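Local coordinates for tungstate ABC transporter, periplasmic tungstate-binding protein (Geobacter sulfurreducens, PDB 3LR1) that probably captures tungstate in the periplasm and delivers it to an ABC transporter for import into the cell, at residues T43-A46 and L47-G50; H211-Y214 and D215-M218. All blocks are in the same frame, centred on the assembly; numbering follows the deposited sequence.

Contact 1 of 2, residues T43-A46 and L47-G50; sequences TGQA and LKLG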
loop_
_atom_site.group_PDB
_atom_site.type_symbol
_atom_site.label_atom_id
_atom_site.label_comp_id
_atom_site.label_asym_id
_atom_site.label_seq_id
_atom_site.Cartn_x
_atom_site.Cartn_y
_atom_site.Cartn_z
ATOM N N THR A 43 -8.447 -2.133 -2.315
ATOM C CA THR A 43 -8.377 -0.681 -2.515
ATOM C C THR A 43 -9.733 -0.079 -2.857
ATOM O O THR A 43 -10.150 0.967 -2.305
ATOM C CB THR A 43 -7.363 -0.322 -3.609
ATOM O OG1 THR A 43 -6.046 -0.759 -3.227
ATOM C CG2 THR A 43 -7.286 1.153 -3.829
ATOM N N GLY A 44 -10.412 -0.715 -3.804
ATOM C CA GLY A 44 -11.710 -0.258 -4.241
ATOM C C GLY A 44 -12.702 -0.238 -3.088
ATOM O O GLY A 44 -13.446 0.679 -2.918
ATOM N N GLN A 45 -12.708 -1.295 -2.296
ATOM C CA GLN A 45 -13.618 -1.428 -1.155
ATOM C C GLN A 45 -13.328 -0.451 -0.025
ATOM O O GLN A 45 -14.262 0.066 0.628
ATOM C CB GLN A 45 -13.685 -2.895 -0.666
ATOM C CG GLN A 45 -14.728 -3.155 0.373
ATOM C CD GLN A 45 -16.147 -3.111 -0.212
ATOM O OE1 GLN A 45 -16.832 -2.089 -0.089
ATOM N NE2 GLN A 45 -16.553 -4.192 -0.952
ATOM N N ALA A 46 -12.060 -0.102 0.145
ATOM C CA ALA A 46 -11.699 0.821 1.196
ATOM C C ALA A 46 -12.320 2.189 0.876
ATOM O O ALA A 46 -12.860 2.835 1.750
ATOM C CB ALA A 46 -10.151 0.898 1.387
ATOM N N LEU A 47 -12.320 2.589 -0.400
ATOM C CA LEU A 47 -12.944 3.841 -0.806
ATOM C C LEU A 47 -14.448 3.677 -0.808
ATOM O O LEU A 47 -15.112 4.605 -0.365
ATOM C CB LEU A 47 -12.386 4.256 -2.145
ATOM C CG LEU A 47 -10.916 4.636 -2.142
ATOM C CD1 LEU A 47 -10.344 4.323 -3.526
ATOM C CD2 LEU A 47 -10.770 6.097 -1.797
ATOM N N LYS A 48 -14.987 2.504 -1.218
ATOM C CA LYS A 48 -16.457 2.300 -1.217
ATOM C C LYS A 48 -17.044 2.444 0.205
ATOM O O LYS A 48 -18.133 3.003 0.393
ATOM C CB LYS A 48 -16.894 0.942 -1.798
ATOM C CG LYS A 48 -16.805 0.853 -3.255
ATOM C CD LYS A 48 -17.373 -0.440 -3.742
ATOM C CE LYS A 48 -17.215 -0.516 -5.289
ATOM N NZ LYS A 48 -18.198 0.360 -5.981
ATOM N N LEU A 49 -16.299 1.978 1.198
ATOM C CA LEU A 49 -16.714 2.087 2.583
ATOM C C LEU A 49 -16.799 3.545 3.022
ATOM O O LEU A 49 -17.764 3.945 3.661
ATOM C CB LEU A 49 -15.809 1.282 3.499
ATOM C CG LEU A 49 -15.970 -0.249 3.461
ATOM C CD1 LEU A 49 -14.818 -0.842 4.270
ATOM C CD2 LEU A 49 -17.379 -0.632 3.980
ATOM N N GLY A 50 -15.858 4.361 2.583
ATOM C CA GLY A 50 -15.875 5.772 2.879
ATOM C C GLY A 50 -17.002 6.483 2.098
ATOM O O GLY A 50 -17.660 7.327 2.659
#

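Contact 2 of 2, residues H211-Y214 and D215-M218; sequences HVKY and DLAM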
loop_
_atom_site.group_PDB
_atom_site.type_symbol
_atom_site.label_atom_id
_atom_site.label_comp_id
_atom_site.label_asym_id
_atom_site.label_seq_id
_atom_site.Cartn_x
_atom_site.Cartn_y
_atom_site.Cartn_z
ATOM N N HIS A 211 -23.035 11.704 10.726
ATOM C CA HIS A 211 -22.713 10.857 11.879
ATOM C C HIS A 211 -21.268 10.359 11.900
ATOM O O HIS A 211 -20.847 9.708 12.833
ATOM C CB HIS A 211 -23.678 9.694 11.948
ATOM C CG HIS A 211 -25.105 10.135 11.934
ATOM N ND1 HIS A 211 -26.045 9.604 11.077
ATOM C CD2 HIS A 211 -25.716 11.149 12.594
ATOM C CE1 HIS A 211 -27.197 10.231 11.258
ATOM N NE2 HIS A 211 -27.017 11.190 12.152
ATOM N N VAL A 212 -20.489 10.675 10.878
ATOM C CA VAL A 212 -19.105 10.297 10.903
ATOM C C VAL A 212 -18.362 11.032 12.084
ATOM O O VAL A 212 -18.782 12.158 12.517
ATOM C CB VAL A 212 -18.586 10.668 9.549
ATOM C CG1 VAL A 212 -17.467 11.543 9.597
ATOM C CG2 VAL A 212 -18.668 9.432 8.559
ATOM N N LYS A 213 -17.322 10.404 12.603
ATOM C CA LYS A 213 -16.528 10.909 13.760
ATOM C C LYS A 213 -15.434 11.867 13.207
ATOM O O LYS A 213 -14.250 11.534 13.163
ATOM C CB LYS A 213 -15.856 9.728 14.501
ATOM C CG LYS A 213 -16.809 8.651 15.158
ATOM C CD LYS A 213 -16.934 8.873 16.654
ATOM C CE LYS A 213 -17.995 7.967 17.321
ATOM N NZ LYS A 213 -18.281 6.773 16.543
ATOM N N TYR A 214 -15.837 13.023 12.709
ATOM C CA TYR A 214 -14.915 13.884 11.931
ATOM C C TYR A 214 -13.848 14.539 12.801
ATOM O O TYR A 214 -12.684 14.660 12.427
ATOM C CB TYR A 214 -15.689 14.941 11.153
ATOM C CG TYR A 214 -14.840 15.987 10.510
ATOM C CD1 TYR A 214 -14.252 15.779 9.258
ATOM C CD2 TYR A 214 -14.602 17.203 11.154
ATOM C CE1 TYR A 214 -13.473 16.788 8.656
ATOM C CE2 TYR A 214 -13.838 18.208 10.550
ATOM C CZ TYR A 214 -13.289 17.987 9.302
ATOM O OH TYR A 214 -12.493 18.945 8.719
ATOM N N ASP A 215 -14.279 15.005 13.950
ATOM C CA ASP A 215 -13.382 15.718 14.835
ATOM C C ASP A 215 -12.287 14.730 15.289
ATOM O O ASP A 215 -11.082 15.060 15.290
ATOM C CB ASP A 215 -14.185 16.399 15.983
ATOM C CG ASP A 215 -15.192 17.517 15.468
ATOM O OD1 ASP A 215 -14.830 18.365 14.619
ATOM O OD2 ASP A 215 -16.358 17.587 15.928
ATOM N N LEU A 216 -12.683 13.484 15.584
ATOM C CA LEU A 216 -11.730 12.468 15.967
ATOM C C LEU A 216 -10.849 12.050 14.758
ATOM O O LEU A 216 -9.617 11.854 14.879
ATOM C CB LEU A 216 -12.472 11.272 16.508
ATOM C CG LEU A 216 -11.875 10.290 17.499
ATOM C CD1 LEU A 216 -11.007 11.013 18.624
ATOM C CD2 LEU A 216 -12.998 9.475 18.198
ATOM N N ALA A 217 -11.480 11.964 13.573
ATOM C CA ALA A 217 -10.697 11.723 12.325
ATOM C C ALA A 217 -9.615 12.782 12.138
ATOM O O ALA A 217 -8.468 12.469 11.804
ATOM C CB ALA A 217 -11.596 11.615 11.093
HETATM N N MSE A 218 -9.990 14.039 12.352
HETATM C CA MSE A 218 -9.054 15.129 12.157
HETATM C C MSE A 218 -7.894 15.054 13.192
HETATM O O MSE A 218 -6.718 15.329 12.858
HETATM C CB MSE A 218 -9.804 16.434 12.153
HETATM C CG MSE A 218 -10.611 16.690 10.858
HETATM SE SE MSE A 218 -9.570 16.546 9.191
HETATM C CE MSE A 218 -8.829 14.742 9.324
#

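Contact 1 of 2, residues T43-A46 and L47-G50
Gly-44 and Lys-48 meet one turn apart on helix 43-51, where Lys-48 N donates to Gly-44 O at 2.9 Å. The aliphatic stem of Lys-48 passes the same carbonyl, its CG resting 3.4 Å from Gly-44 O. The next bond, Leu-49 N to Gln-45 O, is equally short, while Leu-47 N to Thr-43 O is weak at 3.3 Å. The tight side is the buried one. Leu-47 sends CD1 back to within 3.6 Å of Thr-43 O and packs on Leu-65 and Phe-69 of helix 63-71, and the small methyl of Ala-46 fits closely against Val-41 of strand 35-41. The solvent side is looser and polar: the Gln-45 and Lys-48 chains cross at about a right angle. Gln-45 starts with CG anti to its N (chi1 -172°) and then bends at chi2 (72°), which brings OE1 to 3.5 Å from Lys-48 CB, a contact with the lysine stem and not with its amine. Thr-43, at the first turn, has its side chain about 5 Å from a bound tungsten ion. Such an amphipathic helix, following a parallel strand and starting near the ligand, is characteristic of the alpha/beta lobes of periplasmic binding proteins.

Contact 2 of 2, residues H211-Y214 and D215-M218
The Tyr-214 ring carries Met-218, a selenomethionine, over one face in a CH-pi contact: CG lies 3.6 Å from the ring centroid, 21° off the normal, and is displaced toward the hydroxyl end, with CZ of Tyr-214 its nearest ring atom. SE of Met-218, oblique at 4.6 Å from the same centroid, adds a Met-aromatic contact between residues i and i+4 in the first turn of helix 214-224. Beside the ring, Asp-215 brings OD1 to 3.7 Å from Tyr-214 CD2, its carboxylate plane turned 70° from the ring. Tyr-214 has CG anti to N (chi1 171°), a torsion that brings one ring face over to Met-218 one turn on, while bends at chi2 and chi3 fold the flexible Met-218 chain against it. A tyrosine suits this place because its hydroxyl also bonds Asn-77 OD1; replacing the ring by an alanine is likely to leave Met-218 without its aromatic partner and Asn-77 OD1 without the hydroxyl's bond. Lys-213 is at the N-cap position and the centre of an inverse gamma turn, which swings the chain into the helix; its N bonds Asp-56 OD1. The small Ala-217 lets the helix lie close on Ala-203 of strand 197-204, and its N donates to Lys-213 O at 2.8 Å. One residue on, Met-218 N reaches Tyr-214 O, also at 2.8 Å.

Contact 1 takes in about two turns, nearly all of helix 43-51; contact 2 is a loop and the first turn of helix 214-224. Both helices pack on the same mixed sheet, their contact centres about 17 Å apart without touching. Both contacts are partly buried, but contact 1, backing onto strand 35-41 near a bound tungsten ion, has four of eight touching residues buried; contact 2, beside strand 197-204, has two of six and is more peripheral. The chemistry differs accordingly: 43-50 relies on leucine and alanine packing beneath a polar outer side, whereas 211-218 adds a methionine (selenomethionine in the crystal) over an aromatic face and an inverse gamma turn leading into the helix, with a lysine at the N-cap position.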